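Local atomic coordinates of truncated hemoglobin from geobacillus stearothermophilus (Geobacillus stearothermophilus, PDB entry 2BKM), a protein that binds heme and oxygen as a truncated hemoglobin and is probably involved in the transport or storage of oxygen. Residues T44-K49 / A64-P69; Q50-Y55 / E107-R112; A22-V27 / P35-D40. All coordinates share one frame; numbering follows the deposited sequence. Where two conformers were deposited one is given.

In the fold
All three contacts border the heme. Interactions 1 and 2 share helix 42-55 and lie about 13 Å apart between centres. Gln50 joins them directly: its NE2 is 2.6 Å from Glu65 OE1, and its OE1 is 2.6 Å from His66 NE2. Interaction 3 contributes to the distal pocket, with Tyr24 and Phe37. Its centre is about 16 Å from that of interaction 1, and Gln48 OE1 lies 3.1 Å from Tyr24 OH, a weak hydrogen bond. Interactions 2 and 3 do not touch. Their nearest atoms are about 7 Å apart, and they lie on opposite sides of the chain's centre. Thr44 and Lys47 of interaction 1 hold the two heme propionates.

Interaction 1. Residues T44-K49 / A64-P69; sequences TAHKQK and AEHGHP. Unlike the reference sequence in segment 44-49: His46 (reference Arg). With HEM (protoporphyrin IX containing Fe), chain D.
A surface contact beside the heme propionates joins helix 42-55 to the last turn of helix 61-66: a hydrogen bond from His46 to Glu65, and the aliphatic chain of Lys47 against His66. The His46 side chain leaves its helix with CG anti to the backbone N (chi1 168°), which sends the ring out toward Glu65. NE2 of His46 donates to OE1 of Glu65 at 3.0 Å, with an N-H...O angle of 153°. The oxygen lies near the ring plane and receives the bond on its syn side. A second, weak bond runs from His46 NE2 to Glu65 OE2 at 3.3 Å. Ring and carboxylate planes are turned 40° apart, so this His-carboxylate pair is not flat. Glu65 OE1 is also gripped by Gln50 NE2, and Gln50 OE1 bonds His66 NE2. Gln50 thereby ties both residues back to helix 42-55. Glu65 CG lies over one face of the His66 ring, toward its rim.

In this globin fold helix 42-55 runs along the distal side of the heme, and two of its side chains here bind the heme propionates. Thr44 OG1 donates to heme O2A at 2.5 Å. Lys47 is extended beyond CG, and its NZ donates to heme O1D of the other propionate at 2.8 Å. On the way, Lys47 CG passes 3.7 Å from His66 NE2, while CE lies 3.8 Å from His66 CE1. With an alanine here, the propionate of O1D would probably lose its lysine partner, and a gap is likely to open beside the His66 ring. Tyr62 OH is also hydrogen-bonded to the heme. Gln48, bent at chi2, puts OE1 3.4 Å from heme CHD.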
# COMPACT_ATOMS: atom_id res chain seq x y z
N THR A 44 -6.68 -1.76 9.69
CA THR A 44 -6.04 -1.17 8.52
C THR A 44 -5.42 -2.25 7.66
O THR A 44 -5.54 -2.24 6.44
CB THR A 44 -4.92 -0.23 8.98
OG1 THR A 44 -5.46 0.71 9.92
CG2 THR A 44 -4.35 0.50 7.78
N ALA A 45 -4.72 -3.17 8.32
CA ALA A 45 -4.04 -4.23 7.60
C ALA A 45 -5.05 -5.12 6.91
O ALA A 45 -4.83 -5.54 5.76
CB ALA A 45 -3.20 -5.05 8.55
N HIS A 46 -6.18 -5.39 7.56
CA HIS A 46 -7.21 -6.19 6.94
C HIS A 46 -7.69 -5.52 5.66
O HIS A 46 -7.79 -6.13 4.62
CB HIS A 46 -8.36 -6.37 7.94
CG HIS A 46 -9.60 -6.92 7.34
ND1 HIS A 46 -9.70 -8.21 6.86
CD2 HIS A 46 -10.83 -6.37 7.18
CE1 HIS A 46 -10.93 -8.43 6.42
NE2 HIS A 46 -11.63 -7.32 6.60
N LYS A 47 -7.95 -4.23 5.75
CA LYS A 47 -8.47 -3.51 4.60
C LYS A 47 -7.45 -3.46 3.50
O LYS A 47 -7.78 -3.58 2.35
CB LYS A 47 -8.82 -2.09 5.00
CG LYS A 47 -10.07 -1.97 5.84
CD LYS A 47 -10.24 -0.53 6.31
CE LYS A 47 -11.58 -0.34 7.00
NZ LYS A 47 -11.71 1.09 7.45
N GLN A 48 -6.18 -3.25 3.86
CA GLN A 48 -5.15 -3.18 2.84
C GLN A 48 -4.92 -4.51 2.15
O GLN A 48 -4.65 -4.55 0.96
CB GLN A 48 -3.85 -2.73 3.49
CG GLN A 48 -2.73 -2.38 2.50
CD GLN A 48 -3.05 -1.12 1.71
OE1 GLN A 48 -2.58 -0.02 2.08
NE2 GLN A 48 -3.86 -1.24 0.66
N LYS A 49 -4.99 -5.59 2.91
CA LYS A 49 -4.90 -6.90 2.26
C LYS A 49 -6.02 -7.05 1.23
O LYS A 49 -5.80 -7.49 0.10
CB LYS A 49 -4.97 -8.01 3.29
CG LYS A 49 -4.89 -9.35 2.61
CD LYS A 49 -4.57 -10.50 3.52
CE LYS A 49 -3.74 -11.56 2.77
NZ LYS A 49 -3.99 -11.90 1.29
N ALA A 64 -16.27 -5.55 -1.89
CA ALA A 64 -17.29 -6.44 -1.31
C ALA A 64 -17.58 -6.04 0.12
O ALA A 64 -18.72 -6.06 0.57
CB ALA A 64 -16.86 -7.89 -1.38
N GLU A 65 -16.55 -5.66 0.86
CA GLU A 65 -16.77 -5.32 2.25
C GLU A 65 -16.93 -3.84 2.52
O GLU A 65 -17.62 -3.46 3.47
CB GLU A 65 -15.67 -5.92 3.12
CG GLU A 65 -15.92 -5.77 4.61
CD GLU A 65 -14.81 -6.37 5.47
OE1 GLU A 65 -14.20 -7.38 5.06
OE2 GLU A 65 -14.59 -5.83 6.57
N HIS A 66 -16.26 -2.98 1.75
CA HIS A 66 -16.21 -1.57 2.10
C HIS A 66 -16.75 -0.63 1.03
O HIS A 66 -16.80 0.57 1.26
CB HIS A 66 -14.75 -1.17 2.40
CG HIS A 66 -14.07 -2.12 3.32
ND1 HIS A 66 -14.30 -2.14 4.68
CD2 HIS A 66 -13.19 -3.12 3.07
CE1 HIS A 66 -13.58 -3.10 5.23
NE2 HIS A 66 -12.91 -3.72 4.27
N GLY A 67 -17.12 -1.17 -0.13
CA GLY A 67 -17.57 -0.31 -1.21
C GLY A 67 -16.40 0.16 -2.06
O GLY A 67 -15.25 -0.26 -1.86
N HIS A 68 -16.69 1.01 -3.02
CA HIS A 68 -15.62 1.45 -3.94
C HIS A 68 -14.46 2.05 -3.15
O HIS A 68 -14.66 2.71 -2.14
CB HIS A 68 -16.18 2.44 -4.96
CG HIS A 68 -17.03 1.79 -6.02
ND1 HIS A 68 -17.03 0.43 -6.25
CD2 HIS A 68 -17.90 2.32 -6.92
CE1 HIS A 68 -17.87 0.15 -7.23
NE2 HIS A 68 -18.41 1.28 -7.66
N PRO A 69 -13.22 1.76 -3.58
CA PRO A 69 -12.06 2.31 -2.88
C PRO A 69 -12.07 3.83 -2.73
O PRO A 69 -11.76 4.32 -1.65
CB PRO A 69 -10.90 1.85 -3.75
CG PRO A 69 -11.39 0.56 -4.41
CD PRO A 69 -12.85 0.83 -4.66
CHA HEM D . -6.27 4.18 4.73
CHB HEM D . -2.35 6.95 5.10
CHC HEM D . -1.22 5.79 0.54
CHD HEM D . -4.52 2.30 0.63
C1A HEM D . -5.27 4.99 5.20
C2A HEM D . -5.28 5.56 6.53
C3A HEM D . -4.19 6.33 6.63
C4A HEM D . -3.49 6.26 5.37
CMA HEM D . -3.76 7.13 7.87
CAA HEM D . -6.33 5.29 7.61
CBA HEM D . -6.17 3.87 8.12
CGA HEM D . -7.36 3.37 8.93
O1A HEM D . -8.31 4.16 9.24
O2A HEM D . -7.39 2.16 9.24
C1B HEM D . -1.75 6.91 3.88
C2B HEM D . -0.61 7.71 3.49
C3B HEM D . -0.33 7.41 2.22
C4B HEM D . -1.24 6.39 1.75
CMB HEM D . 0.15 8.71 4.38
CAB HEM D . 0.80 8.01 1.41
CBB HEM D . 0.72 8.20 0.09
C1C HEM D . -1.96 4.68 0.19
C2C HEM D . -1.73 3.85 -0.97
C3C HEM D . -2.67 2.90 -0.91
C4C HEM D . -3.48 3.10 0.27
CMC HEM D . -0.63 4.04 -2.06
CAC HEM D . -2.91 1.70 -1.85
CBC HEM D . -2.29 1.49 -3.00
C1D HEM D . -5.30 2.52 1.71
C2D HEM D . -6.50 1.77 1.99
C3D HEM D . -7.04 2.36 3.24
C4D HEM D . -6.15 3.44 3.59
CMD HEM D . -7.07 0.59 1.18
CAD HEM D . -8.30 1.93 3.97
CBD HEM D . -9.46 2.85 3.57
CGD HEM D . -10.63 2.47 4.44
O1D HEM D . -10.71 2.90 5.63
O2D HEM D . -11.45 1.66 3.93
NA HEM D . -4.16 5.45 4.53
NB HEM D . -2.09 6.13 2.79
NC HEM D . -3.00 4.18 0.93
ND HEM D . -5.12 3.49 2.68
FE HEM D . -3.61 4.82 2.72

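Interaction 2. Residues Q50-Y55 / E107-R112; sequences QFLTQY and EQFYHR. With HEM (protoporphyrin IX containing Fe), chain D.
The axes of helix segments 50-55 and 107-112 run 112° apart in direction and come no closer than 12.4 Å, so long side chains bridge the space. Tyr55 has the largest share of the contact, followed by Arg112. The Arg112 guanidinium lies flat on one face of the Tyr55 ring, with centres 4.0 Å apart and planes at 20°, a stacked cation-pi pair. A bend in the Arg112 chain at chi3 (54°) brings the group over the ring. From there NH1 donates to the Tyr55 backbone O at 2.7 Å, and NH2 adds a weak bond to the same oxygen. This carbonyl ends helix 42-55, and the cation is probably favoured by the helix dipole there. The opposite face of Tyr55 receives the heme vinyl carbon CBC near its rim. Tyr55 OH is hydrogen-bonded to Thr116 OG1, one turn beyond Arg112. Phe109 turns its ring edge to Tyr55 and Leu52: CE2 is 4.0 Å from Tyr55 CE1, and CZ is 4.0 Å from Leu52 CD2. Phe51 turns to the heme, with CB 3.4 Å from methyl CMD. Around this crossing, Leu52 packs on Val16 and Val20 and Phe109 on Leu19 of helix 12-29, Phe109 meets Met96 of helix 82-98, and Leu6 of helix 6-9 touches Phe109 and Arg112.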
# COMPACT_ATOMS: atom_id res chain seq x y z
N GLN A 50 -7.24 -6.67 1.62
CA GLN A 50 -8.36 -6.72 0.68
C GLN A 50 -8.15 -5.81 -0.52
O GLN A 50 -8.34 -6.19 -1.67
CB GLN A 50 -9.66 -6.33 1.38
CG GLN A 50 -10.05 -7.32 2.44
CD GLN A 50 -11.25 -6.84 3.19
OE1 GLN A 50 -11.34 -5.68 3.56
NE2 GLN A 50 -12.20 -7.73 3.38
N PHE A 51 -7.69 -4.58 -0.24
CA PHE A 51 -7.50 -3.63 -1.30
C PHE A 51 -6.43 -4.07 -2.30
O PHE A 51 -6.65 -4.01 -3.48
CB PHE A 51 -7.17 -2.24 -0.76
CG PHE A 51 -6.95 -1.28 -1.85
CD1 PHE A 51 -8.04 -0.80 -2.56
CD2 PHE A 51 -5.64 -0.93 -2.28
CE1 PHE A 51 -7.84 0.06 -3.67
CE2 PHE A 51 -5.44 -0.10 -3.36
CZ PHE A 51 -6.52 0.40 -4.08
N LEU A 52 -5.28 -4.47 -1.78
CA LEU A 52 -4.18 -4.79 -2.67
C LEU A 52 -4.53 -6.02 -3.51
O LEU A 52 -4.19 -6.08 -4.68
CB LEU A 52 -2.90 -5.04 -1.87
CG LEU A 52 -2.30 -3.77 -1.25
CD1 LEU A 52 -1.12 -4.17 -0.43
CD2 LEU A 52 -1.92 -2.76 -2.33
N THR A 53 -5.30 -6.94 -2.92
CA THR A 53 -5.76 -8.10 -3.69
C THR A 53 -6.53 -7.64 -4.91
O THR A 53 -6.25 -8.03 -6.03
CB THR A 53 -6.63 -8.99 -2.76
OG1 THR A 53 -5.78 -9.52 -1.73
CG2 THR A 53 -7.28 -10.11 -3.59
N GLN A 54 -7.50 -6.76 -4.69
CA GLN A 54 -8.31 -6.25 -5.76
C GLN A 54 -7.51 -5.38 -6.72
O GLN A 54 -7.64 -5.49 -7.92
CB GLN A 54 -9.46 -5.50 -5.09
CG GLN A 54 -10.37 -4.69 -5.93
CD GLN A 54 -11.48 -4.14 -5.07
OE1 GLN A 54 -11.93 -4.79 -4.13
NE2 GLN A 54 -11.91 -2.93 -5.38
N TYR A 55 -6.65 -4.53 -6.16
CA TYR A 55 -5.84 -3.63 -6.94
C TYR A 55 -4.95 -4.37 -7.90
O TYR A 55 -4.69 -3.88 -8.99
CB TYR A 55 -4.97 -2.94 -5.94
CG TYR A 55 -4.01 -1.88 -6.38
CD1 TYR A 55 -2.64 -2.14 -6.45
CD2 TYR A 55 -4.45 -0.60 -6.64
CE1 TYR A 55 -1.74 -1.16 -6.70
CE2 TYR A 55 -3.54 0.43 -6.90
CZ TYR A 55 -2.19 0.12 -6.93
OH TYR A 55 -1.30 1.12 -7.18
N GLU A 107 8.49 -4.81 -9.30
CA GLU A 107 8.66 -3.40 -9.65
C GLU A 107 7.46 -2.84 -10.34
O GLU A 107 7.13 -1.65 -10.19
CB GLU A 107 9.93 -3.18 -10.48
CG GLU A 107 11.16 -3.74 -9.86
CD GLU A 107 11.59 -3.08 -8.61
OE1 GLU A 107 10.93 -2.14 -8.06
OE2 GLU A 107 12.68 -3.54 -8.17
N GLN A 108 6.78 -3.66 -11.13
CA GLN A 108 5.56 -3.21 -11.80
C GLN A 108 4.53 -2.85 -10.73
O GLN A 108 3.84 -1.80 -10.81
CB GLN A 108 4.98 -4.32 -12.68
CG GLN A 108 5.68 -4.52 -13.99
CD GLN A 108 5.33 -5.85 -14.65
OE1 GLN A 108 6.09 -6.32 -15.51
NE2 GLN A 108 4.23 -6.46 -14.26
N PHE A 109 4.39 -3.71 -9.75
CA PHE A 109 3.47 -3.44 -8.64
C PHE A 109 3.89 -2.18 -7.89
O PHE A 109 3.07 -1.29 -7.63
CB PHE A 109 3.51 -4.68 -7.72
CG PHE A 109 2.71 -4.58 -6.47
CD1 PHE A 109 2.99 -5.47 -5.43
CD2 PHE A 109 1.64 -3.69 -6.31
CE1 PHE A 109 2.25 -5.47 -4.24
CE2 PHE A 109 0.90 -3.68 -5.12
CZ PHE A 109 1.21 -4.52 -4.08
N TYR A 110 5.18 -2.08 -7.56
CA TYR A 110 5.68 -0.91 -6.85
C TYR A 110 5.39 0.34 -7.65
O TYR A 110 4.97 1.35 -7.06
CB TYR A 110 7.16 -1.05 -6.60
CG TYR A 110 7.67 0.12 -5.80
CD1 TYR A 110 8.44 1.07 -6.40
CD2 TYR A 110 7.28 0.30 -4.47
CE1 TYR A 110 8.89 2.19 -5.73
CE2 TYR A 110 7.72 1.39 -3.73
CZ TYR A 110 8.53 2.32 -4.38
OH TYR A 110 8.94 3.45 -3.72
N HIS A 111 5.56 0.29 -8.99
CA HIS A 111 5.31 1.49 -9.78
C HIS A 111 3.85 1.85 -9.75
O HIS A 111 3.52 3.04 -9.74
CB HIS A 111 5.80 1.28 -11.20
CG HIS A 111 7.27 1.21 -11.25
ND1 HIS A 111 7.94 0.52 -12.24
CD2 HIS A 111 8.23 1.71 -10.42
CE1 HIS A 111 9.25 0.60 -12.01
NE2 HIS A 111 9.45 1.34 -10.93
N ARG A 112 2.96 0.88 -9.70
CA ARG A 112 1.54 1.23 -9.58
C ARG A 112 1.36 1.96 -8.26
O ARG A 112 0.66 2.95 -8.22
CB ARG A 112 0.68 -0.02 -9.60
CG ARG A 112 0.64 -0.65 -10.97
CD ARG A 112 -0.44 -1.67 -11.12
NE ARG A 112 -1.75 -1.14 -10.77
CZ ARG A 112 -2.79 -1.92 -10.51
NH1 ARG A 112 -2.68 -3.26 -10.64
NH2 ARG A 112 -3.93 -1.38 -10.14
CHA HEM D . -6.27 4.18 4.73
CHB HEM D . -2.35 6.95 5.10
CHC HEM D . -1.22 5.79 0.54
CHD HEM D . -4.52 2.30 0.63
C1A HEM D . -5.27 4.99 5.20
C2A HEM D . -5.28 5.56 6.53
C3A HEM D . -4.19 6.33 6.63
C4A HEM D . -3.49 6.26 5.37
CMA HEM D . -3.76 7.13 7.87
CAA HEM D . -6.33 5.29 7.61
CBA HEM D . -6.17 3.87 8.12
CGA HEM D . -7.36 3.37 8.93
O1A HEM D . -8.31 4.16 9.24
O2A HEM D . -7.39 2.16 9.24
C1B HEM D . -1.75 6.91 3.88
C2B HEM D . -0.61 7.71 3.49
C3B HEM D . -0.33 7.41 2.22
C4B HEM D . -1.24 6.39 1.75
CMB HEM D . 0.15 8.71 4.38
CAB HEM D . 0.80 8.01 1.41
CBB HEM D . 0.72 8.20 0.09
C1C HEM D . -1.96 4.68 0.19
C2C HEM D . -1.73 3.85 -0.97
C3C HEM D . -2.67 2.90 -0.91
C4C HEM D . -3.48 3.10 0.27
CMC HEM D . -0.63 4.04 -2.06
CAC HEM D . -2.91 1.70 -1.85
CBC HEM D . -2.29 1.49 -3.00
C1D HEM D . -5.30 2.52 1.71
C2D HEM D . -6.50 1.77 1.99
C3D HEM D . -7.04 2.36 3.24
C4D HEM D . -6.15 3.44 3.59
CMD HEM D . -7.07 0.59 1.18
CAD HEM D . -8.30 1.93 3.97
CBD HEM D . -9.46 2.85 3.57
CGD HEM D . -10.63 2.47 4.44
O1D HEM D . -10.71 2.90 5.63
O2D HEM D . -11.45 1.66 3.93
NA HEM D . -4.16 5.45 4.53
NB HEM D . -2.09 6.13 2.79
NC HEM D . -3.00 4.18 0.93
ND HEM D . -5.12 3.49 2.68
FE HEM D . -3.61 4.82 2.72

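Interaction 3. Residues A22-V27 / P35-D40; sequences AFYRRV and PIFPDD. With HEM (protoporphyrin IX containing Fe), chain D; ACT (acetate ion), chain E.
Helical segment 22-27 faces the irregular loop 35-40, the backbones coming nearest at Val27 and Phe37, whose CA atoms are 8.2 Å apart. No hydrogen bond crosses between them. The Phe37 ring is sandwiched. On one face Val27 CG1 makes a CH-pi contact, 3.7 Å from the ring centroid and 15° off the normal. CG1 stands anti to the Val27 backbone N (chi1 170°), which directs it at the ring. The heme covers the opposite face: methyl CMA sits over the ring centre, and Phe37 CZ is 3.3 Å from heme CHB. Tyr24 crosses Phe37 at about a right angle, its CE2 4.1 Å from Phe37 CE1. An acetate, probably from the crystallisation liquor, lies near the planes of both rings, at their edges. Tyr24 OH donates to acetate O at a very short 2.4 Å. Acetate OXT is 2.1 Å from the heme iron. Trp88 NE1 also bonds the acetate, and Phe23 meets the Trp88 ring edge-to-face. Tyr24, Phe37, Gln48 and Trp88 belong to the oxygen pocket, and a distal tyrosine with a tryptophan is consistent with group II truncated hemoglobins.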
# COMPACT_ATOMS: atom_id res chain seq x y z
N ALA A 22 4.42 -7.20 6.87
CA ALA A 22 5.69 -6.53 6.98
C ALA A 22 5.55 -5.01 6.88
O ALA A 22 6.20 -4.25 7.59
CB ALA A 22 6.62 -7.08 5.90
N PHE A 23 4.68 -4.59 5.98
CA PHE A 23 4.46 -3.19 5.74
C PHE A 23 3.97 -2.46 7.02
O PHE A 23 4.49 -1.41 7.37
CB PHE A 23 3.48 -3.02 4.58
CG PHE A 23 3.17 -1.57 4.28
CD1 PHE A 23 1.89 -1.09 4.49
CD2 PHE A 23 4.15 -0.69 3.82
CE1 PHE A 23 1.58 0.23 4.22
CE2 PHE A 23 3.85 0.64 3.55
CZ PHE A 23 2.57 1.10 3.74
N TYR A 24 2.98 -3.05 7.68
CA TYR A 24 2.43 -2.33 8.84
C TYR A 24 3.37 -2.34 10.02
O TYR A 24 3.32 -1.40 10.84
CB TYR A 24 1.00 -2.74 9.19
CG TYR A 24 0.11 -2.15 8.15
CD1 TYR A 24 -0.47 -2.94 7.18
CD2 TYR A 24 -0.06 -0.78 8.09
CE1 TYR A 24 -1.24 -2.38 6.18
CE2 TYR A 24 -0.81 -0.20 7.10
CZ TYR A 24 -1.40 -1.01 6.14
OH TYR A 24 -2.15 -0.45 5.13
N ARG A 25 4.25 -3.33 10.10
CA ARG A 25 5.29 -3.22 11.12
C ARG A 25 6.19 -2.00 10.86
O ARG A 25 6.63 -1.32 11.79
CB ARG A 25 6.16 -4.47 11.18
CG ARG A 25 5.45 -5.66 11.76
CD ARG A 25 6.50 -6.74 12.08
NE ARG A 25 7.12 -7.29 10.87
CZ ARG A 25 6.64 -8.35 10.22
NH1 ARG A 25 7.25 -8.81 9.13
NH2 ARG A 25 5.54 -8.94 10.67
N ARG A 26 6.49 -1.73 9.58
CA ARG A 26 7.31 -0.58 9.24
C ARG A 26 6.55 0.72 9.46
O ARG A 26 7.12 1.69 9.92
CB ARG A 26 7.78 -0.67 7.78
CG ARG A 26 8.69 -1.84 7.40
CD ARG A 26 9.82 -2.16 8.36
NE ARG A 26 10.71 -3.07 7.64
CZ ARG A 26 11.97 -2.81 7.31
NH1 ARG A 26 12.57 -1.68 7.68
NH2 ARG A 26 12.64 -3.71 6.62
N VAL A 27 5.27 0.74 9.09
CA VAL A 27 4.48 1.93 9.28
C VAL A 27 4.41 2.28 10.73
O VAL A 27 4.55 3.45 11.08
CB VAL A 27 3.05 1.72 8.70
CG1 VAL A 27 2.13 2.86 9.11
CG2 VAL A 27 3.11 1.61 7.16
N PRO A 35 2.02 8.72 13.63
CA PRO A 35 1.00 9.45 14.39
C PRO A 35 -0.33 9.56 13.66
O PRO A 35 -1.36 9.77 14.34
CB PRO A 35 1.64 10.82 14.63
CG PRO A 35 3.09 10.72 14.10
CD PRO A 35 3.02 9.64 13.06
N ILE A 36 -0.36 9.40 12.32
CA ILE A 36 -1.62 9.57 11.60
C ILE A 36 -2.38 8.26 11.35
O ILE A 36 -3.52 8.26 10.90
CB ILE A 36 -1.50 10.38 10.29
CG1 ILE A 36 -0.71 9.61 9.21
CG2 ILE A 36 -0.90 11.75 10.57
CD1 ILE A 36 -0.97 10.10 7.76
N PHE A 37 -1.72 7.15 11.66
CA PHE A 37 -2.36 5.86 11.56
C PHE A 37 -2.92 5.50 12.93
O PHE A 37 -2.41 6.00 13.93
CB PHE A 37 -1.33 4.82 11.13
CG PHE A 37 -1.16 4.73 9.64
CD1 PHE A 37 -1.92 3.81 8.91
CD2 PHE A 37 -0.26 5.54 8.98
CE1 PHE A 37 -1.77 3.71 7.54
CE2 PHE A 37 -0.14 5.49 7.58
CZ PHE A 37 -0.87 4.56 6.86
N PRO A 38 -3.93 4.60 12.98
CA PRO A 38 -4.46 4.13 14.26
C PRO A 38 -3.38 3.41 15.03
O PRO A 38 -2.46 2.84 14.43
CB PRO A 38 -5.56 3.15 13.85
CG PRO A 38 -5.93 3.52 12.46
CD PRO A 38 -4.63 3.98 11.85
N ASP A 39 -3.47 3.41 16.36
CA ASP A 39 -2.46 2.72 17.16
C ASP A 39 -2.53 1.22 16.95
O ASP A 39 -1.51 0.52 16.92
CB ASP A 39 -2.65 3.05 18.63
CG ASP A 39 -2.52 4.54 18.91
OD1 ASP A 39 -3.42 5.08 19.59
OD2 ASP A 39 -1.54 5.16 18.43
N ASP A 40 -3.76 0.74 16.77
CA ASP A 40 -4.00 -0.64 16.43
C ASP A 40 -4.24 -0.72 14.93
O ASP A 40 -5.23 -0.21 14.43
CB ASP A 40 -5.26 -1.07 17.15
CG ASP A 40 -5.49 -2.54 17.04
OD1 ASP A 40 -6.30 -3.03 17.88
OD2 ASP A 40 -4.88 -3.22 16.16
CHA HEM D . -6.27 4.18 4.73
CHB HEM D . -2.35 6.95 5.10
CHC HEM D . -1.22 5.79 0.54
CHD HEM D . -4.52 2.30 0.63
C1A HEM D . -5.27 4.99 5.20
C2A HEM D . -5.28 5.56 6.53
C3A HEM D . -4.19 6.33 6.63
C4A HEM D . -3.49 6.26 5.37
CMA HEM D . -3.76 7.13 7.87
CAA HEM D . -6.33 5.29 7.61
CBA HEM D . -6.17 3.87 8.12
CGA HEM D . -7.36 3.37 8.93
O1A HEM D . -8.31 4.16 9.24
O2A HEM D . -7.39 2.16 9.24
C1B HEM D . -1.75 6.91 3.88
C2B HEM D . -0.61 7.71 3.49
C3B HEM D . -0.33 7.41 2.22
C4B HEM D . -1.24 6.39 1.75
CMB HEM D . 0.15 8.71 4.38
CAB HEM D . 0.80 8.01 1.41
CBB HEM D . 0.72 8.20 0.09
C1C HEM D . -1.96 4.68 0.19
C2C HEM D . -1.73 3.85 -0.97
C3C HEM D . -2.67 2.90 -0.91
C4C HEM D . -3.48 3.10 0.27
CMC HEM D . -0.63 4.04 -2.06
CAC HEM D . -2.91 1.70 -1.85
CBC HEM D . -2.29 1.49 -3.00
C1D HEM D . -5.30 2.52 1.71
C2D HEM D . -6.50 1.77 1.99
C3D HEM D . -7.04 2.36 3.24
C4D HEM D . -6.15 3.44 3.59
CMD HEM D . -7.07 0.59 1.18
CAD HEM D . -8.30 1.93 3.97
CBD HEM D . -9.46 2.85 3.57
CGD HEM D . -10.63 2.47 4.44
O1D HEM D . -10.71 2.90 5.63
O2D HEM D . -11.45 1.66 3.93
NA HEM D . -4.16 5.45 4.53
NB HEM D . -2.09 6.13 2.79
NC HEM D . -3.00 4.18 0.93
ND HEM D . -5.12 3.49 2.68
FE HEM D . -3.61 4.82 2.72
C ACT E . -2.57 2.33 4.29
O ACT E . -1.52 1.73 4.50
OXT ACT E . -2.50 3.25 3.49
CH3 ACT E . -3.85 1.94 4.93